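Local coordinates for protein beta-d-glucoside glucohydrolase (Hypocrea jecorina, PDB 3ZYZ) that probably hydrolyses terminal, non-reducing beta-D-glucosyl residues with release of beta-D-glucose, as a secreted family 3 glycoside hydrolase acting in cellulose degradation, at residues A157-L162 and S199-Y204; T171-P176 and V207-A212; T235-Q240 and S254-D259; M380-G385 and G442-E447. All coordinates share one frame; numbering follows the deposited sequence. Where two conformers were deposited one is given.

Contact 1 (A157-L162 and S199-Y204). With BGC (beta-D-glucopyranose), chain D.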
loop_
_atom_site.group_PDB
_atom_site.type_symbol
_atom_site.label_atom_id
_atom_site.label_comp_id
_atom_site.label_asym_id
_atom_site.label_seq_id
_atom_site.Cartn_x
_atom_site.Cartn_y
_atom_site.Cartn_z
ATOM N N ALA A 157 7.885 6.075 5.707
ATOM C CA ALA A 157 7.143 6.268 4.459
ATOM C C ALA A 157 8.099 6.125 3.280
ATOM O O ALA A 157 9.088 6.868 3.178
ATOM C CB ALA A 157 6.466 7.628 4.441
ATOM N N LYS A 158 7.833 5.139 2.422
ATOM C CA LYS A 158 8.641 4.919 1.214
ATOM C C LYS A 158 7.724 4.677 -0.010
ATOM O O LYS A 158 6.566 4.348 0.180
ATOM C CB LYS A 158 9.636 3.767 1.446
ATOM C CG LYS A 158 8.995 2.380 1.572
ATOM C CD LYS A 158 10.007 1.326 1.972
ATOM C CE LYS A 158 9.482 -0.066 1.671
ATOM N NZ LYS A 158 10.322 -1.151 2.267
ATOM N N HIS A 159 8.185 4.868 -1.250
ATOM C CA HIS A 159 9.511 5.376 -1.602
ATOM C C HIS A 159 9.339 6.722 -2.247
ATOM O O HIS A 159 8.559 6.865 -3.195
ATOM C CB HIS A 159 10.207 4.474 -2.616
ATOM C CG HIS A 159 10.263 3.039 -2.211
ATOM N ND1 HIS A 159 9.260 2.145 -2.513
ATOM C CD2 HIS A 159 11.206 2.338 -1.540
ATOM C CE1 HIS A 159 9.577 0.955 -2.037
ATOM N NE2 HIS A 159 10.751 1.046 -1.441
ATOM N N TYR A 160 10.109 7.687 -1.760
ATOM C CA TYR A 160 9.946 9.085 -2.134
ATOM C C TYR A 160 11.000 9.488 -3.162
ATOM O O TYR A 160 12.136 9.766 -2.793
ATOM C CB TYR A 160 10.052 9.942 -0.866
ATOM C CG TYR A 160 9.784 11.413 -1.046
ATOM C CD1 TYR A 160 8.478 11.904 -1.078
ATOM C CD2 TYR A 160 10.835 12.325 -1.136
ATOM C CE1 TYR A 160 8.225 13.256 -1.229
ATOM C CE2 TYR A 160 10.590 13.691 -1.277
ATOM C CZ TYR A 160 9.282 14.148 -1.329
ATOM O OH TYR A 160 9.026 15.499 -1.477
ATOM N N ILE A 161 10.637 9.585 -4.448
ATOM C CA ILE A 161 9.248 9.597 -4.947
ATOM C C ILE A 161 9.287 9.293 -6.454
ATOM O O ILE A 161 10.346 9.417 -7.083
ATOM C CB ILE A 161 8.576 10.986 -4.678
ATOM C CG1 ILE A 161 7.069 10.959 -4.973
ATOM C CG2 ILE A 161 9.303 12.107 -5.432
ATOM C CD1 ILE A 161 6.335 12.187 -4.486
ATOM N N LEU A 162 8.146 8.879 -7.016
ATOM C CA LEU A 162 7.982 8.590 -8.455
ATOM C C LEU A 162 8.752 7.343 -8.939
ATOM O O LEU A 162 9.185 7.269 -10.099
ATOM C CB LEU A 162 8.333 9.806 -9.333
ATOM C CG LEU A 162 7.810 11.203 -8.990
ATOM C CD1 LEU A 162 8.432 12.225 -9.926
ATOM C CD2 LEU A 162 6.299 11.245 -9.067
ATOM N N SER A 199 10.133 8.829 9.725
ATOM C CA SER A 199 11.122 8.806 8.666
ATOM C C SER A 199 10.465 8.672 7.299
ATOM O O SER A 199 9.319 8.213 7.185
ATOM C CB SER A 199 12.109 7.660 8.901
ATOM O OG SER A 199 13.116 7.641 7.908
ATOM N N VAL A 200 11.202 9.095 6.281
ATOM C CA VAL A 200 10.800 8.987 4.895
ATOM C C VAL A 200 12.019 8.403 4.186
ATOM O O VAL A 200 13.162 8.779 4.496
ATOM C CB VAL A 200 10.423 10.352 4.308
ATOM C CG1 VAL A 200 10.402 10.310 2.780
ATOM C CG2 VAL A 200 9.046 10.831 4.869
ATOM N N MET A 201 11.797 7.472 3.266
ATOM C CA MET A 201 12.910 6.913 2.486
ATOM C C MET A 201 12.914 7.426 1.041
ATOM O O MET A 201 11.937 7.222 0.312
ATOM C CB MET A 201 12.844 5.390 2.487
ATOM C CG MET A 201 14.006 4.704 1.762
ATOM S SD MET A 201 13.667 2.951 1.502
ATOM C CE MET A 201 13.675 2.322 3.186
ATOM N N CYS A 202 14.011 8.058 0.613
ATOM C CA CYS A 202 14.091 8.555 -0.775
ATOM C C CYS A 202 14.404 7.424 -1.741
ATOM O O CYS A 202 15.092 6.475 -1.378
ATOM C CB CYS A 202 15.058 9.735 -0.933
ATOM S SG CYS A 202 16.703 9.532 -0.246
ATOM N N SER A 203 13.879 7.521 -2.962
ATOM C CA SER A 203 13.893 6.397 -3.899
ATOM C C SER A 203 15.170 6.258 -4.732
ATOM O O SER A 203 16.082 7.088 -4.653
ATOM C CB SER A 203 12.663 6.457 -4.820
ATOM O OG SER A 203 12.633 7.673 -5.546
ATOM N N TYR A 204 15.187 5.199 -5.537
ATOM C CA TYR A 204 16.268 4.840 -6.456
ATOM C C TYR A 204 16.346 5.687 -7.720
ATOM O O TYR A 204 17.431 5.893 -8.263
ATOM C CB TYR A 204 16.089 3.385 -6.908
ATOM C CG TYR A 204 16.648 2.373 -5.940
ATOM C CD1 TYR A 204 18.002 2.406 -5.574
ATOM C CD2 TYR A 204 15.835 1.371 -5.393
ATOM C CE1 TYR A 204 18.527 1.481 -4.694
ATOM C CE2 TYR A 204 16.354 0.439 -4.500
ATOM C CZ TYR A 204 17.706 0.503 -4.158
ATOM O OH TYR A 204 18.239 -0.400 -3.279
HETATM C C2 BGC D . 14.000 -1.582 -1.248
HETATM C C3 BGC D . 13.408 -0.953 -0.008
HETATM C C4 BGC D . 13.883 -1.746 1.197
HETATM C C5 BGC D . 15.421 -1.812 1.239
HETATM C C6 BGC D . 15.948 -2.605 2.433
HETATM C C1 BGC D . 15.530 -1.738 -1.138
HETATM O O1 BGC D . 16.015 -2.465 -2.244
HETATM O O2 BGC D . 13.631 -0.764 -2.335
HETATM O O3 BGC D . 12.000 -0.998 -0.132
HETATM O O4 BGC D . 13.343 -1.194 2.377
HETATM O O5 BGC D . 15.904 -2.424 0.052
HETATM O O6 BGC D . 15.686 -3.978 2.224
#
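Met201 O faces two groups of the neighbouring strand: Tyr160 N donates to it over 2.8 Å, in the carbonyl plane and nearly straight at 168°, and His159 CA adds a weaker, longer C-H...O contact. Strands 157-160 and 199-202 run parallel. Met201 N bonds Ala157 O at 2.8 Å, but the register slips by one residue before Tyr160, a beta bulge. The peptide bonds before His159 and Ile161 are cis.

Lys158 and Met201 lie side by side, CB to CB 3.7 Å. Lys158 CG sits between the backbone N and the carbonyl carbon (chi1 69°), and the extended chain beyond it reaches the glucose. Lys158 NZ donates to BGC O3 at 2.9 Å and to BGC O4 at 3.0 Å; it also bonds Leu110 O. His159 NE2 meets the same BGC O3 at 2.7 Å, at the ring edge and almost straight (177°). Lys158 CG covers one face of this imidazole, and Gly115 O bonds its ND1, which fixes the ring's rotation. Met201 SD lies obliquely beside it, 4.0 Å from His159 CD2. Parallel strands that present sugar-binding side chains at their C-terminal ends are typical of the TIM-barrel domain of family 3.

Contact 2 (T171-P176 and V207-A212). With NAG (2-acetamido-2-deoxy-beta-D-glucopyranose), chain C.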
loop_
_atom_site.group_PDB
_atom_site.type_symbol
_atom_site.label_atom_id
_atom_site.label_comp_id
_atom_site.label_asym_id
_atom_site.label_seq_id
_atom_site.Cartn_x
_atom_site.Cartn_y
_atom_site.Cartn_z
ATOM N N THR A 171 18.151 4.093 -12.559
ATOM C CA THR A 171 18.670 4.984 -13.611
ATOM C C THR A 171 17.599 5.871 -14.257
ATOM O O THR A 171 17.882 7.019 -14.614
ATOM C CB THR A 171 19.413 4.209 -14.718
ATOM O OG1 THR A 171 18.539 3.228 -15.284
ATOM C CG2 THR A 171 20.652 3.504 -14.159
ATOM N N ILE A 172 16.382 5.345 -14.408
ATOM C CA ILE A 172 15.284 6.079 -15.049
ATOM C C ILE A 172 14.995 7.410 -14.355
ATOM O O ILE A 172 15.082 7.516 -13.127
ATOM C CB ILE A 172 13.966 5.215 -15.129
ATOM C CG1 ILE A 172 13.043 5.738 -16.229
ATOM C CG2 ILE A 172 13.263 5.136 -13.770
ATOM C CD1 ILE A 172 11.802 4.877 -16.492
ATOM N N SER A 173 14.666 8.428 -15.143
ATOM C CA SER A 173 14.232 9.708 -14.588
ATOM C C SER A 173 12.719 9.830 -14.763
ATOM O O SER A 173 12.198 9.669 -15.880
ATOM C CB SER A 173 14.961 10.875 -15.277
ATOM O OG SER A 173 14.668 12.123 -14.658
ATOM N N SER A 174 12.020 10.088 -13.663
ATOM C CA SER A 174 10.570 10.371 -13.696
ATOM C C SER A 174 10.366 11.870 -13.795
ATOM O O SER A 174 10.763 12.599 -12.896
ATOM C CB SER A 174 9.899 9.853 -12.428
ATOM O OG SER A 174 9.908 8.434 -12.364
ATOM N N ASN A 175 9.756 12.333 -14.887
ATOM C CA ASN A 175 9.742 13.766 -15.215
ATOM C C ASN A 175 8.364 14.473 -15.320
ATOM O O ASN A 175 8.135 15.218 -16.281
ATOM C CB ASN A 175 10.504 14.000 -16.526
ATOM C CG ASN A 175 11.936 13.487 -16.480
ATOM O OD1 ASN A 175 12.527 13.341 -15.406
ATOM N ND2 ASN A 175 12.502 13.222 -17.653
ATOM N N PRO A 176 7.465 14.288 -14.334
ATOM C CA PRO A 176 6.138 14.909 -14.506
ATOM C C PRO A 176 6.171 16.417 -14.319
ATOM O O PRO A 176 7.167 16.955 -13.831
ATOM C CB PRO A 176 5.319 14.293 -13.370
ATOM C CG PRO A 176 6.313 14.061 -12.281
ATOM C CD PRO A 176 7.609 13.664 -13.003
ATOM N N VAL A 207 14.433 12.229 -10.502
ATOM C CA VAL A 207 13.263 13.076 -10.659
ATOM C C VAL A 207 13.761 14.301 -11.432
ATOM O O VAL A 207 14.560 15.088 -10.898
ATOM C CB VAL A 207 12.668 13.484 -9.292
ATOM C CG1 VAL A 207 11.499 14.470 -9.467
ATOM C CG2 VAL A 207 12.228 12.253 -8.482
ATOM N N ASN A 208 13.325 14.428 -12.695
ATOM C CA ASN A 208 13.812 15.468 -13.615
ATOM C C ASN A 208 15.325 15.451 -13.787
ATOM O O ASN A 208 15.957 16.505 -13.735
ATOM C CB ASN A 208 13.392 16.878 -13.172
ATOM C CG ASN A 208 12.005 17.270 -13.638
ATOM O OD1 ASN A 208 11.084 16.435 -13.706
ATOM N ND2 ASN A 208 11.844 18.563 -13.957
ATOM N N THR A 209 15.897 14.264 -14.002
ATOM C CA THR A 209 17.357 14.060 -14.167
ATOM C C THR A 209 18.195 14.040 -12.873
ATOM O O THR A 209 19.409 13.790 -12.924
ATOM C CB THR A 209 18.038 15.052 -15.179
ATOM O OG1 THR A 209 18.180 16.345 -14.574
ATOM C CG2 THR A 209 17.261 15.157 -16.506
ATOM N N THR A 210 17.567 14.282 -11.725
ATOM C CA THR A 210 18.289 14.312 -10.449
ATOM C C THR A 210 17.894 13.126 -9.572
ATOM O O THR A 210 16.718 12.923 -9.289
ATOM C CB THR A 210 18.028 15.626 -9.678
ATOM O OG1 THR A 210 18.399 16.746 -10.491
ATOM C CG2 THR A 210 18.819 15.660 -8.381
ATOM N N TRP A 211 18.873 12.345 -9.128
ATOM C CA TRP A 211 18.560 11.201 -8.276
ATOM C C TRP A 211 17.776 11.660 -7.070
ATOM O O TRP A 211 18.105 12.684 -6.471
ATOM C CB TRP A 211 19.812 10.447 -7.866
ATOM C CG TRP A 211 20.096 9.331 -8.815
ATOM C CD1 TRP A 211 19.289 8.269 -9.083
ATOM C CD2 TRP A 211 21.257 9.172 -9.626
ATOM N NE1 TRP A 211 19.879 7.443 -10.014
ATOM C CE2 TRP A 211 21.089 7.974 -10.367
ATOM C CE3 TRP A 211 22.431 9.916 -9.796
ATOM C CZ2 TRP A 211 22.049 7.505 -11.265
ATOM C CZ3 TRP A 211 23.378 9.460 -10.696
ATOM C CH2 TRP A 211 23.181 8.263 -11.425
ATOM N N ALA A 212 16.736 10.894 -6.735
ATOM C CA ALA A 212 15.784 11.260 -5.692
ATOM C C ALA A 212 16.472 11.510 -4.355
ATOM O O ALA A 212 16.034 12.362 -3.592
ATOM C CB ALA A 212 14.701 10.205 -5.551
HETATM C C1 NAG C . 10.602 19.163 -14.392
HETATM C C2 NAG C . 9.721 19.196 -15.649
HETATM C C3 NAG C . 8.714 20.360 -15.661
HETATM C C4 NAG C . 8.030 20.540 -14.302
HETATM C C5 NAG C . 9.125 20.686 -13.242
HETATM C C6 NAG C . 8.584 20.978 -11.844
HETATM C C7 NAG C . 10.771 18.328 -17.723
HETATM C C8 NAG C . 11.721 18.651 -18.847
HETATM N N2 NAG C . 10.590 19.293 -16.813
HETATM O O3 NAG C . 7.735 20.169 -16.663
HETATM O O4 NAG C . 7.110 21.625 -14.316
HETATM O O5 NAG C . 9.853 19.472 -13.226
HETATM O O6 NAG C . 8.112 19.792 -11.240
HETATM O O7 NAG C . 10.206 17.235 -17.682
HETATM O O HOH W 1 9.048 16.428 -11.466
#
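Asn208 is N-glycosylated and sits in a type I' turn, Val207 to Thr210, which packs against Ser173 and Ser174. The turn joins strands 206-207 and 210-211 into a tight beta hairpin, and strand 173-174 runs parallel to the first of them. Thr210 completes the Asn-Thr-Thr glycosylation sequon.

Two turn amides point at the neighbouring segment. Asn208 N donates to Ser174 O at 3.2 Å, from above the carbonyl plane. Thr209 N donates to Ser173 OG at 2.6 Å, with an angle of 158° at the hydrogen. The hydroxyl reaches that amide because OG lies anti to the Ser173 backbone N (chi1 -174°). Replacing Ser173 by an alanine would remove this acceptor and would probably leave Thr209 N without its mate, so the turn would be less firmly fixed to the strand.

The sugar is joined by a 1.4 Å covalent bond from Asn208 ND2 to NAG C1. A water links Asn208 to the other segment, donating to Asn208 OD1 at 3.0 Å and to Pro176 O at 3.1 Å.

Contact 3 (T235-Q240 and S254-D259). With BGC (beta-D-glucopyranose), chain D.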
loop_
_atom_site.group_PDB
_atom_site.type_symbol
_atom_site.label_atom_id
_atom_site.label_comp_id
_atom_site.label_asym_id
_atom_site.label_seq_id
_atom_site.Cartn_x
_atom_site.Cartn_y
_atom_site.Cartn_z
ATOM N N THR A 235 18.131 7.049 2.726
ATOM C CA THR A 235 18.207 6.554 1.361
ATOM C C THR A 235 17.534 5.201 1.242
ATOM O O THR A 235 17.432 4.461 2.226
ATOM C CB THR A 235 19.677 6.364 0.894
ATOM O OG1 THR A 235 20.320 5.426 1.756
ATOM C CG2 THR A 235 20.455 7.673 0.903
ATOM N N ASP A 236 17.078 4.868 0.038
ATOM C CA ASP A 236 16.827 3.476 -0.266
ATOM C C ASP A 236 18.219 2.825 -0.311
ATOM O O ASP A 236 19.238 3.524 -0.255
ATOM C CB ASP A 236 16.040 3.296 -1.569
ATOM C CG ASP A 236 15.268 1.971 -1.599
ATOM O OD1 ASP A 236 15.767 0.950 -1.041
ATOM O OD2 ASP A 236 14.155 1.955 -2.158
ATOM N N TRP A 237 18.272 1.500 -0.352
ATOM C CA TRP A 237 19.537 0.788 -0.123
ATOM C C TRP A 237 20.558 0.985 -1.244
ATOM O O TRP A 237 20.429 0.421 -2.331
ATOM C CB TRP A 237 19.278 -0.691 0.201
ATOM C CG TRP A 237 19.326 -1.018 1.703
ATOM C CD1 TRP A 237 20.018 -2.033 2.287
ATOM C CD2 TRP A 237 18.667 -0.321 2.774
ATOM N NE1 TRP A 237 19.824 -2.030 3.644
ATOM C CE2 TRP A 237 19.011 -0.978 3.974
ATOM C CE3 TRP A 237 17.824 0.794 2.836
ATOM C CZ2 TRP A 237 18.542 -0.556 5.225
ATOM C CZ3 TRP A 237 17.349 1.210 4.082
ATOM C CH2 TRP A 237 17.709 0.532 5.260
ATOM N N ASN A 238 21.578 1.791 -0.945
ATOM C CA ASN A 238 22.604 2.242 -1.907
ATOM C C ASN A 238 22.022 3.124 -3.013
ATOM O O ASN A 238 22.432 3.067 -4.167
ATOM C CB ASN A 238 23.421 1.081 -2.487
ATOM C CG ASN A 238 24.679 1.563 -3.212
ATOM O OD1 ASN A 238 25.537 2.200 -2.619
ATOM N ND2 ASN A 238 24.769 1.277 -4.508
ATOM N N ALA A 239 21.057 3.956 -2.627
ATOM C CA ALA A 239 20.427 4.901 -3.521
ATOM C C ALA A 239 21.173 6.236 -3.487
ATOM O O ALA A 239 20.821 7.163 -4.223
ATOM C CB ALA A 239 18.967 5.089 -3.125
ATOM N N GLN A 240 22.192 6.330 -2.626
ATOM C CA GLN A 240 23.033 7.532 -2.505
ATOM C C GLN A 240 24.111 7.565 -3.592
ATOM O O GLN A 240 24.743 6.546 -3.882
ATOM C CB GLN A 240 23.691 7.559 -1.128
ATOM C CG GLN A 240 24.382 8.863 -0.756
ATOM C CD GLN A 240 24.958 8.818 0.658
ATOM O OE1 GLN A 240 25.179 7.743 1.215
ATOM N NE2 GLN A 240 25.194 9.989 1.242
ATOM N N SER A 254 22.502 7.814 5.570
ATOM C CA SER A 254 23.066 6.932 4.554
ATOM C C SER A 254 22.835 5.442 4.842
ATOM O O SER A 254 23.462 4.880 5.746
ATOM C CB SER A 254 24.569 7.195 4.440
ATOM O OG SER A 254 25.097 6.558 3.305
ATOM N N MET A 255 21.968 4.801 4.054
ATOM C CA MET A 255 21.601 3.383 4.234
ATOM C C MET A 255 21.920 2.504 3.014
ATOM O O MET A 255 21.640 2.888 1.867
ATOM C CB MET A 255 20.106 3.254 4.556
ATOM C CG MET A 255 19.763 3.487 6.009
ATOM S SD MET A 255 20.358 2.211 7.144
ATOM C CE MET A 255 21.172 3.270 8.342
ATOM N N PRO A 256 22.506 1.321 3.247
ATOM C CA PRO A 256 22.914 0.770 4.532
ATOM C C PRO A 256 24.330 1.164 4.934
ATOM O O PRO A 256 24.791 0.759 6.009
ATOM C CB PRO A 256 22.844 -0.729 4.291
ATOM C CG PRO A 256 23.170 -0.867 2.860
ATOM C CD PRO A 256 22.736 0.365 2.151
ATOM N N GLY A 257 25.005 1.939 4.084
ATOM C CA GLY A 257 26.320 2.474 4.421
ATOM C C GLY A 257 27.311 2.204 3.320
ATOM O O GLY A 257 28.216 3.014 3.062
ATOM N N THR A 258 27.142 1.042 2.686
ATOM C CA THR A 258 27.902 0.672 1.511
ATOM C C THR A 258 26.948 0.024 0.517
ATOM O O THR A 258 25.807 -0.289 0.863
ATOM C CB THR A 258 29.036 -0.327 1.858
ATOM O OG1 THR A 258 28.470 -1.559 2.338
ATOM C CG2 THR A 258 29.983 0.253 2.913
ATOM N N ASP A 259 27.405 -0.179 -0.713
ATOM C CA ASP A 259 26.666 -1.019 -1.654
ATOM C C ASP A 259 26.789 -2.497 -1.240
ATOM O O ASP A 259 27.437 -2.807 -0.227
ATOM C CB ASP A 259 27.104 -0.774 -3.109
ATOM C CG ASP A 259 28.513 -1.287 -3.418
ATOM O OD1 ASP A 259 29.104 -2.069 -2.632
ATOM O OD2 ASP A 259 29.029 -0.907 -4.489
HETATM C C2 BGC D . 14.000 -1.582 -1.248
HETATM C C3 BGC D . 13.408 -0.953 -0.008
HETATM C C4 BGC D . 13.883 -1.746 1.197
HETATM C C5 BGC D . 15.421 -1.812 1.239
HETATM C C6 BGC D . 15.948 -2.605 2.433
HETATM C C1 BGC D . 15.530 -1.738 -1.138
HETATM O O1 BGC D . 16.015 -2.465 -2.244
HETATM O O2 BGC D . 13.631 -0.764 -2.335
HETATM O O3 BGC D . 12.000 -0.998 -0.132
HETATM O O4 BGC D . 13.343 -1.194 2.377
HETATM O O5 BGC D . 15.904 -2.424 0.052
HETATM O O6 BGC D . 15.686 -3.978 2.224
HETATM O O HOH W 2 22.501 4.771 0.257
#
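Segments 235-240 and 254-259 are irregular, joined where Asn238 N donates to Met255 O. The first segment leaves the end of strand 232-235 of the TIM-barrel domain and borders the glucose pocket. The Asn238 N to Met255 O bond is 3.0 Å long and almost straight (174°), and it uses a carbonyl lone pair. Asp236 to Ala239 form a type II turn, and the peptide before Pro256 is cis. A water also donates to Met255 O at 2.6 Å and accepts from Gln240 N.

Trp237 is sandwiched. On one face Met255 CB stands 3.7 Å from the centroid of the six-membered ring, and Pro256 CD stands 3.8 Å from that of the five-membered ring; both are CH-pi contacts. Trp237 NE1 is held by Val43 O. Asn238 CG packs on Asp259 CB at 3.4 Å, and Asn238 OD1 is hydrogen-bonded to Asn264. Asp236 OD2 accepts from BGC O2 at 2.8 Å. Over the opposite face of the indole lies the sugar's hydroxymethyl carbon, with BGC C6 3.6 Å from Trp237 CD2.

Contact 4 (M380-G385 and G442-E447). With BGC (beta-D-glucopyranose), chain D.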
loop_
_atom_site.group_PDB
_atom_site.type_symbol
_atom_site.label_atom_id
_atom_site.label_comp_id
_atom_site.label_asym_id
_atom_site.label_seq_id
_atom_site.Cartn_x
_atom_site.Cartn_y
_atom_site.Cartn_z
ATOM N N MET A 380 1.668 -13.275 -1.404
ATOM C CA MET A 380 2.287 -11.943 -1.584
ATOM C C MET A 380 3.291 -11.933 -2.726
ATOM O O MET A 380 3.680 -12.994 -3.230
ATOM C CB MET A 380 2.984 -11.476 -0.283
ATOM C CG MET A 380 4.205 -12.291 0.139
ATOM S SD MET A 380 4.825 -11.967 1.816
ATOM C CE MET A 380 3.390 -12.363 2.809
ATOM N N GLY A 381 3.728 -10.733 -3.118
ATOM C CA GLY A 381 4.722 -10.583 -4.185
ATOM C C GLY A 381 6.111 -10.863 -3.654
ATOM O O GLY A 381 6.257 -11.305 -2.509
ATOM N N TRP A 382 7.138 -10.602 -4.460
ATOM C CA TRP A 382 8.526 -10.901 -4.046
ATOM C C TRP A 382 9.384 -9.649 -3.765
ATOM O O TRP A 382 9.057 -8.549 -4.210
ATOM C CB TRP A 382 9.230 -11.834 -5.047
ATOM C CG TRP A 382 9.532 -11.248 -6.410
ATOM C CD1 TRP A 382 10.483 -10.317 -6.707
ATOM C CD2 TRP A 382 8.899 -11.578 -7.649
ATOM N NE1 TRP A 382 10.463 -10.024 -8.044
ATOM C CE2 TRP A 382 9.509 -10.790 -8.652
ATOM C CE3 TRP A 382 7.869 -12.460 -8.013
ATOM C CZ2 TRP A 382 9.133 -10.858 -9.998
ATOM C CZ3 TRP A 382 7.494 -12.523 -9.353
ATOM C CH2 TRP A 382 8.122 -11.720 -10.327
ATOM N N GLY A 383 10.461 -9.831 -3.005
ATOM C CA GLY A 383 11.445 -8.772 -2.806
ATOM C C GLY A 383 11.659 -8.474 -1.340
ATOM O O GLY A 383 11.401 -9.327 -0.485
ATOM N N SER A 384 12.108 -7.248 -1.056
ATOM C CA SER A 384 12.378 -6.811 0.304
ATOM C C SER A 384 11.106 -6.710 1.151
ATOM O O SER A 384 11.166 -6.698 2.397
ATOM C CB SER A 384 13.091 -5.455 0.279
ATOM O OG SER A 384 12.204 -4.418 -0.118
ATOM N N GLY A 385 9.959 -6.636 0.476
ATOM C CA GLY A 385 8.686 -6.520 1.172
ATOM C C GLY A 385 8.007 -7.833 1.511
ATOM O O GLY A 385 6.884 -7.834 2.014
ATOM N N GLY A 442 12.532 -5.422 -8.449
ATOM C CA GLY A 442 13.273 -5.682 -9.670
ATOM C C GLY A 442 14.718 -6.143 -9.551
ATOM O O GLY A 442 15.552 -5.712 -10.337
ATOM N N TYR A 443 15.020 -7.005 -8.581
ATOM C CA TYR A 443 16.320 -7.707 -8.553
ATOM C C TYR A 443 16.142 -9.221 -8.666
ATOM O O TYR A 443 17.123 -9.984 -8.619
ATOM C CB TYR A 443 17.151 -7.352 -7.303
ATOM C CG TYR A 443 16.519 -7.788 -5.997
ATOM C CD1 TYR A 443 15.591 -6.970 -5.342
ATOM C CD2 TYR A 443 16.844 -9.015 -5.410
ATOM C CE1 TYR A 443 15.001 -7.364 -4.141
ATOM C CE2 TYR A 443 16.257 -9.418 -4.201
ATOM C CZ TYR A 443 15.326 -8.587 -3.581
ATOM O OH TYR A 443 14.732 -8.962 -2.386
ATOM N N ILE A 444 14.893 -9.665 -8.788
ATOM C CA ILE A 444 14.615 -11.083 -9.010
ATOM C C ILE A 444 13.765 -11.249 -10.261
ATOM O O ILE A 444 12.725 -10.589 -10.405
ATOM C CB ILE A 444 13.880 -11.773 -7.825
ATOM C CG1 ILE A 444 14.470 -11.372 -6.476
ATOM C CG2 ILE A 444 13.929 -13.298 -7.992
ATOM C CD1 ILE A 444 13.826 -12.082 -5.258
ATOM N N THR A 445 14.208 -12.125 -11.159
ATOM C CA THR A 445 13.429 -12.469 -12.341
ATOM C C THR A 445 12.783 -13.817 -12.079
ATOM O O THR A 445 13.476 -14.799 -11.860
ATOM C CB THR A 445 14.287 -12.464 -13.635
ATOM O OG1 THR A 445 14.804 -11.145 -13.848
ATOM C CG2 THR A 445 13.455 -12.850 -14.865
ATOM N N VAL A 446 11.451 -13.840 -12.048
ATOM C CA VAL A 446 10.702 -15.045 -11.702
ATOM C C VAL A 446 9.860 -15.442 -12.911
ATOM O O VAL A 446 9.013 -14.676 -13.336
ATOM C CB VAL A 446 9.820 -14.835 -10.441
ATOM C CG1 VAL A 446 8.939 -16.050 -10.147
ATOM C CG2 VAL A 446 10.688 -14.511 -9.235
ATOM N N GLU A 447 10.139 -16.627 -13.463
ATOM C CA GLU A 447 9.463 -17.160 -14.656
ATOM C C GLU A 447 9.455 -16.139 -15.778
ATOM O O GLU A 447 8.410 -15.847 -16.361
ATOM C CB GLU A 447 8.038 -17.627 -14.340
ATOM C CG GLU A 447 7.964 -18.635 -13.207
ATOM C CD GLU A 447 6.596 -19.254 -13.050
ATOM O OE1 GLU A 447 5.847 -19.313 -14.050
ATOM O OE2 GLU A 447 6.273 -19.695 -11.919
HETATM C C2 BGC D . 14.000 -1.582 -1.248
HETATM C C3 BGC D . 13.408 -0.953 -0.008
HETATM C C4 BGC D . 13.883 -1.746 1.197
HETATM C C5 BGC D . 15.421 -1.812 1.239
HETATM C C6 BGC D . 15.948 -2.605 2.433
HETATM C C1 BGC D . 15.530 -1.738 -1.138
HETATM O O1 BGC D . 16.015 -2.465 -2.244
HETATM O O2 BGC D . 13.631 -0.764 -2.335
HETATM O O3 BGC D . 12.000 -0.998 -0.132
HETATM O O4 BGC D . 13.343 -1.194 2.377
HETATM O O5 BGC D . 15.904 -2.424 0.052
HETATM O O6 BGC D . 15.686 -3.978 2.224
#
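Two loops of the family 3 C-terminal domain meet beside the glucose site, with Trp382 of segment 380-385 packed on Ile444 and Val446 of segment 442-447. The touching parts run in nearly opposite directions, 160° apart. Val446 approaches over one face of the indole. Its CG2 stands 3.6 Å from the centroid of the Trp382 six-membered ring, only 8° off the normal, and Val446 CB is 3.5 Å from Trp382 CZ3. Ile444 slides past the five-membered ring, with Ile444 CB 3.9 Å from Trp382 CD1. Trp382 CG lies between the backbone N and the carbonyl carbon (chi1 68°), which turns the indole to the other loop. Trp382 NE1 has a weak hydrogen bond to Glu441 O. An alanine in place of Trp382 would remove the indole and is likely to open a gap between the loops, with Val446 and Ile444 left without their packing surface.

The loops follow strands 348-352 and 430-437, which are parallel neighbours in the mixed sheet of this alpha/beta domain. Closer to the sugar, Tyr443 puts its hydroxyl against the Gly383 backbone, OH to Gly383 C 3.3 Å, and the same oxygen is hydrogen-bonded to Asp370. Ser384 OG bonds Glu441 OE1, and Glu441 OE2 in turn binds the glucose. BGC O3 also gives Ser384 OG a weak bond of 3.4 Å.

In the fold
From the N terminus, contact 1 comes first. It joins strand 154-160 to strand 199-202 and closes a loop that holds helix 178-194. Contact 2 starts inside that loop and ends beyond it, so the two cross. It sets strand 173-174 beside the hairpin of strands 206-207 and 210-211. Contacts 1 and 2 also touch, with Leu162 O hydrogen-bonded to Ser174 OG. Contact 3 follows in series and closes a short loop around helix 244-249. It meets contact 1 through Tyr204 OH and Trp237 O. These three belong to the N-terminal TIM-barrel domain. Contact 4 closes a 56-residue loop in the C-terminal domain. Contacts 1, 3 and 4 all touch the glucose, which therefore lies between the two domains.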